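PDB 6ABX: citrate synthase from Metallosphaera sedula, which probably catalyses the condensation of oxaloacetate with acetyl-CoA and water to give citrate and CoA, a step of the tricarboxylic acid cycle. Local coordinates for residues 93-96 / 97-101. Residues are numbered along the deposited sequence; the frame is centred on the assembly and turned at random.
Sequences DILR and TTVSM
Two successive turns of the buried helix 91-105, which packs against the second subunit of the citrate synthase dimer, meet where Thr-97 folds back on Asp-93. The i to i+4 pattern identifies an alpha-helix: Thr-98 N binds Ile-94 O, Val-99 N binds Leu-95 O at 3.0 Å with an N-H...O angle of 174°, and Ser-100 N binds Arg-96 O. Asp-93 O takes two donors from one residue, Thr-97 N at 3.0 Å and Thr-97 OG1 at 2.8 Å, arriving from opposite faces of the carbonyl plane. The hydroxyl gets there because it stands anti to its own carbonyl carbon (chi1 -51°). Thr-97 OG1 is also hydrogen-bonded to Ser-100 OG of the second subunit, and Arg-96 NE bonds that same serine oxygen. Arg-96 bends at chi3 (64°), bringing its guanidinium over Asp-93 CA and NH1 to 3.0 Å from Asp-93 OD1, a salt bridge; Lys-210 also pairs with this carboxylate oxygen. Thr-98 OG1 lies 3.1 Å from Ile-94 O and 3.2 Å from Leu-95 O. On the side facing helix 198-209, Leu-95 and Val-99 run side by side, with CD1 of Leu-95 4.2 Å from CG2 of Val-99.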
loop_
_atom_site.group_PDB
_atom_site.type_symbol
_atom_site.label_atom_id
_atom_site.label_comp_id
_atom_site.label_asym_id
_atom_site.label_seq_id
_atom_site.Cartn_x
_atom_site.Cartn_y
_atom_site.Cartn_z
ATOM N N ASP A 93 -10.111 -0.515 -7.708
ATOM C CA ASP A 93 -10.683 -0.426 -6.381
ATOM C C ASP A 93 -11.278 -1.765 -5.969
ATOM O O ASP A 93 -11.169 -2.152 -4.829
ATOM C CB ASP A 93 -11.765 0.655 -6.258
ATOM C CG ASP A 93 -11.221 2.078 -6.455
ATOM O OD1 ASP A 93 -9.985 2.233 -6.554
ATOM O OD2 ASP A 93 -12.052 3.043 -6.550
ATOM N N ILE A 94 -11.930 -2.470 -6.910
ATOM C CA ILE A 94 -12.496 -3.748 -6.602
ATOM C C ILE A 94 -11.365 -4.725 -6.266
ATOM O O ILE A 94 -11.428 -5.425 -5.316
ATOM C CB ILE A 94 -13.365 -4.262 -7.760
ATOM C CG1 ILE A 94 -14.578 -3.355 -7.978
ATOM C CG2 ILE A 94 -13.796 -5.694 -7.487
ATOM C CD1 ILE A 94 -15.373 -3.695 -9.234
ATOM N N LEU A 95 -10.312 -4.727 -7.084
ATOM C CA LEU A 95 -9.219 -5.655 -6.856
ATOM C C LEU A 95 -8.496 -5.323 -5.538
ATOM O O LEU A 95 -8.181 -6.246 -4.778
ATOM C CB LEU A 95 -8.232 -5.563 -8.022
ATOM C CG LEU A 95 -7.122 -6.618 -7.959
ATOM C CD1 LEU A 95 -7.708 -8.001 -8.123
ATOM C CD2 LEU A 95 -6.020 -6.350 -8.989
ATOM N N ARG A 96 -8.295 -4.015 -5.255
ATOM C CA ARG A 96 -7.669 -3.572 -3.976
ATOM C C ARG A 96 -8.484 -4.177 -2.823
ATOM O O ARG A 96 -7.947 -4.776 -1.856
ATOM C CB ARG A 96 -7.600 -2.050 -3.922
ATOM C CG ARG A 96 -6.871 -1.443 -2.728
ATOM C CD ARG A 96 -7.100 0.063 -2.751
ATOM N NE ARG A 96 -8.487 0.473 -2.570
ATOM C CZ ARG A 96 -9.112 1.452 -3.175
ATOM N NH1 ARG A 96 -8.446 2.280 -3.968
ATOM N NH2 ARG A 96 -10.399 1.671 -2.933
ATOM N N THR A 97 -9.807 -4.005 -2.888
ATOM C CA THR A 97 -10.697 -4.411 -1.797
ATOM C C THR A 97 -10.753 -5.940 -1.640
ATOM O O THR A 97 -10.654 -6.480 -0.504
ATOM C CB THR A 97 -12.106 -3.849 -1.964
ATOM O OG1 THR A 97 -12.012 -2.443 -2.197
ATOM C CG2 THR A 97 -12.926 -4.192 -0.737
ATOM N N THR A 98 -10.791 -6.683 -2.762
ATOM C CA THR A 98 -10.892 -8.149 -2.682
ATOM C C THR A 98 -9.583 -8.806 -2.236
ATOM O O THR A 98 -9.642 -9.770 -1.507
ATOM C CB THR A 98 -11.453 -8.767 -3.977
ATOM O OG1 THR A 98 -10.613 -8.375 -5.057
ATOM C CG2 THR A 98 -12.856 -8.291 -4.274
ATOM N N VAL A 99 -8.402 -8.316 -2.644
ATOM C CA VAL A 99 -7.161 -8.819 -2.109
ATOM C C VAL A 99 -7.047 -8.498 -0.619
ATOM O O VAL A 99 -6.539 -9.315 0.151
ATOM C CB VAL A 99 -5.945 -8.347 -2.939
ATOM C CG1 VAL A 99 -4.614 -8.809 -2.340
ATOM C CG2 VAL A 99 -6.071 -8.805 -4.388
ATOM N N SER A 100 -7.557 -7.335 -0.196
ATOM C CA SER A 100 -7.624 -6.999 1.232
ATOM C C SER A 100 -8.482 -8.022 1.984
ATOM O O SER A 100 -8.098 -8.516 3.046
ATOM C CB SER A 100 -8.097 -5.585 1.425
ATOM O OG SER A 100 -8.053 -5.213 2.819
ATOM N N MET A 101 -9.628 -8.376 1.399
ATOM C CA MET A 101 -10.523 -9.386 1.982
ATOM C C MET A 101 -9.861 -10.760 2.009
ATOM O O MET A 101 -9.969 -11.472 2.993
ATOM C CB MET A 101 -11.852 -9.480 1.240
ATOM C CG MET A 101 -12.664 -8.269 1.354
ATOM S SD MET A 101 -14.085 -8.239 0.184
ATOM C CE MET A 101 -15.110 -9.560 0.826
#